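Local coordinates for 5-carboxymethyl-2-hydroxymuconate semialdehyde dehydrogenase (Thermus thermophilus, PDB 2D4E) that probably catalyses the NAD-dependent oxidation of 5-carboxymethyl-2-hydroxymuconate semialdehyde to the corresponding acid, as an aldehyde dehydrogenase family enzyme, at the interface of chains A and B and the interface of chains A and C. Coordinates in Å, arbitrary orientation; residue numbers count along the deposited sequence, not the author numbering. Chains: chain A/B/C, 5-carboxymethyl-2-hydroxymuconate semialdehyde dehydrogenase.

Contact 1: the interface of chains A and B. Residues chain A 81-82, 162; chain B 152.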
# COMPACT_ATOMS: atom_id res chain seq x y z
N SER A 81 19.01 -16.09 8.54
CA SER A 81 18.28 -15.39 7.49
C SER A 81 17.48 -16.37 6.63
O SER A 81 16.53 -15.98 5.96
CB SER A 81 19.24 -14.61 6.60
OG SER A 81 20.06 -15.50 5.85
N ARG A 82 17.88 -17.64 6.63
CA ARG A 82 17.20 -18.66 5.84
C ARG A 82 16.20 -19.49 6.63
O ARG A 82 15.49 -20.32 6.07
CB ARG A 82 18.22 -19.60 5.19
CG ARG A 82 19.11 -18.92 4.18
CD ARG A 82 20.09 -19.89 3.55
NE ARG A 82 21.00 -19.18 2.66
CZ ARG A 82 20.63 -18.57 1.54
NH1 ARG A 82 19.36 -18.61 1.15
NH2 ARG A 82 21.52 -17.91 0.81
N PRO A 162 16.85 -9.97 4.17
CA PRO A 162 17.52 -9.49 5.39
C PRO A 162 18.78 -8.73 5.01
O PRO A 162 19.56 -9.20 4.17
CB PRO A 162 17.82 -10.78 6.15
CG PRO A 162 16.69 -11.69 5.72
CD PRO A 162 16.61 -11.42 4.23
N ARG B 152 12.35 -19.23 1.13
CA ARG B 152 13.07 -19.55 -0.11
C ARG B 152 12.36 -20.66 -0.88
O ARG B 152 12.89 -21.20 -1.85
CB ARG B 152 14.49 -20.03 0.23
CG ARG B 152 15.21 -19.20 1.28
CD ARG B 152 15.98 -18.02 0.69
NE ARG B 152 16.41 -17.09 1.73
CZ ARG B 152 17.27 -16.10 1.54
NH1 ARG B 152 17.82 -15.90 0.35
NH2 ARG B 152 17.59 -15.29 2.55

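Contact 2: the interface of chains A and C. Residues chain A 258-259, 262-263, 265; chain C 255, 258-259, 262.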
# COMPACT_ATOMS: atom_id res chain seq x y z
N MET A 258 28.51 8.20 13.11
CA MET A 258 28.36 8.29 11.66
C MET A 258 29.71 8.43 10.99
O MET A 258 29.99 7.76 9.99
CB MET A 258 27.47 9.47 11.27
CG MET A 258 27.07 9.42 9.80
SD MET A 258 26.02 10.77 9.23
CE MET A 258 26.46 10.81 7.46
N ARG A 259 30.55 9.31 11.54
CA ARG A 259 31.88 9.55 10.99
C ARG A 259 32.68 8.25 10.91
O ARG A 259 33.29 7.95 9.87
CB ARG A 259 32.63 10.58 11.86
CG ARG A 259 33.93 11.09 11.24
CD ARG A 259 34.58 12.22 12.04
NE ARG A 259 33.71 13.39 12.18
CZ ARG A 259 32.99 13.68 13.26
NH1 ARG A 259 33.05 12.89 14.33
NH2 ARG A 259 32.23 14.77 13.29
N ALA A 262 31.40 5.64 8.31
CA ALA A 262 31.73 5.91 6.91
C ALA A 262 32.81 4.96 6.40
O ALA A 262 32.80 4.57 5.23
CB ALA A 262 32.18 7.35 6.76
N ASP A 263 33.74 4.59 7.27
CA ASP A 263 34.83 3.69 6.91
C ASP A 263 34.33 2.41 6.22
O ASP A 263 35.04 1.82 5.40
CB ASP A 263 35.66 3.35 8.15
CG ASP A 263 36.38 4.57 8.71
OD1 ASP A 263 35.78 5.66 8.73
OD2 ASP A 263 37.54 4.43 9.15
N LEU A 265 30.91 2.32 5.08
CA LEU A 265 29.65 2.73 4.48
C LEU A 265 28.46 2.03 5.14
O LEU A 265 27.56 1.53 4.46
CB LEU A 265 29.67 2.43 2.98
CG LEU A 265 30.62 3.33 2.17
CD1 LEU A 265 30.70 2.85 0.73
CD2 LEU A 265 30.11 4.77 2.23
N LYS C 255 32.71 6.91 0.67
CA LYS C 255 33.26 6.91 2.03
C LYS C 255 33.69 8.31 2.45
O LYS C 255 33.41 8.75 3.57
CB LYS C 255 34.45 5.96 2.13
CG LYS C 255 34.10 4.50 1.93
CD LYS C 255 35.32 3.62 2.16
CE LYS C 255 34.96 2.15 2.01
NZ LYS C 255 36.14 1.26 2.25
N MET C 258 30.57 10.46 2.94
CA MET C 258 29.83 10.11 4.15
C MET C 258 30.57 10.61 5.39
O MET C 258 29.94 11.13 6.32
CB MET C 258 29.63 8.60 4.25
CG MET C 258 28.75 8.20 5.43
SD MET C 258 28.41 6.43 5.58
CE MET C 258 27.68 6.37 7.22
N ARG C 259 31.89 10.45 5.39
CA ARG C 259 32.71 10.87 6.52
C ARG C 259 32.55 12.37 6.80
O ARG C 259 32.39 12.77 7.96
CB ARG C 259 34.18 10.54 6.24
CG ARG C 259 35.12 10.81 7.42
CD ARG C 259 36.54 10.32 7.13
NE ARG C 259 36.62 8.86 6.98
CZ ARG C 259 37.02 8.24 5.87
NH1 ARG C 259 37.39 8.95 4.81
NH2 ARG C 259 37.06 6.92 5.83
N ALA C 262 29.02 13.56 8.01
CA ALA C 262 28.74 13.27 9.42
C ALA C 262 28.72 14.51 10.30
O ALA C 262 27.99 14.56 11.29
CB ALA C 262 29.78 12.28 9.95
O HOH W 1 36.23 7.91 9.58

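Contact 1: the interface of chains A and B
The C-terminal end of helix 63-82 of chain A, with A:Ser81 and A:Arg82, meets B:Arg152 in the loop just ahead of strand 154-162 of chain B, while the far end of that same strand in chain A supplies A:Pro162. The two arginine side chains cross at about a right angle. A:Arg82, extended from CG to NE and then turned at chi4 (-66°), brings its terminal nitrogen NH1 over one face of the B:Arg152 guanidinium, towards the rim, with its own plane inclined by 59°. NH1 of A:Arg82 lies 3.3 Å from CZ of B:Arg152, and the two NH1 atoms are 3.2 Å apart. Two groups of like charge this close would probably need nearby acidic groups, carbonyls or solvent to offset them. One such influence comes from the helix end: the backbone O of A:Ser81 lies at the edge of the B:Arg152 guanidinium, in its plane, 3.6 Å from NH2, too far for a firm hydrogen bond but likely to be electrostatically favourable. A bend at chi2 (-88°) turns the B:Arg152 chain so that its guanidinium reaches beneath this helix end. Beyond it, the ring carbon CD of A:Pro162 stands 4.3 Å from NH2 of B:Arg152, a loose neighbour bordering the guanidinium. The patch thus sits where a helix end and a strand end of one subunit receive the loop leading into strand 154-162 of its neighbour, with a two-fold twin.

Contact 2: the interface of chains A and C
A:Met258 on helix 251-261 packs against C:Met258 and C:Ala262, the same helix and the 3-10 turn that follows it in chain C, in a two-fold helix-to-helix contact. With CG anti to the backbone N (chi1 -168°) and the chain extended beyond it, A:Met258 runs across the partner's helix end. Its CB meets the methyl CB of C:Ala262 at 3.9 Å, and CG touches both that methyl and CE of C:Met258. The sulfur SD rests 3.7 Å from CA of C:Ala262, and the terminal CE ends 3.7 Å from the backbone O of C:Met258, beside N of C:Ala262. With an alanine here, the loss of CG, SD and CE would probably uncover CA of C:Ala262 and the backbone O of C:Met258 and give the C:Met258 side chain room to shift. The reciprocal methionine repeats the packing on A:Ala262, whose small CB fits 3.4 Å from the backbone N of C:Arg259. The arginines cross through their CG methylenes, and their guanidinium groups diverge.

At one margin, C:Lys255 lays its aliphatic chain across A:Leu265, with CG of C:Lys255 3.7 Å from CG of A:Leu265. Its amino group NZ makes a weak hydrogen bond with the backbone O of A:Asp263. C:Arg259, bent at chi3, swings its guanidinium towards the A:Asp263 carboxylate, the two planes nearly perpendicular (88°). NH2 forms a weak, long salt bridge to OD1 of A:Asp263 at 3.4 Å. A water bound to the backbone O of A:Arg259 also lies in the guanidinium plane, hydrogen-bonded to NE of C:Arg259 at 2.8 Å with 154° at the hydrogen.

Contact 1 and contact 2 join chain A to two different copies of the protein, and the centres of their C-alpha atoms are about 28 Å apart. They share no residue and no helix or strand: contact 1 draws on helix 63-82 and strand 154-162, contact 2 on helix 251-261 and the 3-10 turn after it. Together they belong to separate two-fold interfaces that can build the deposited four-copy assembly, consistent with the dimer-of-dimers plan common in aldehyde dehydrogenases. Helix 251-261 starts within the GxxxxG motif typical of the NAD-binding fold of aldehyde dehydrogenases, so contact 2 probably lies on the cofactor-binding domain.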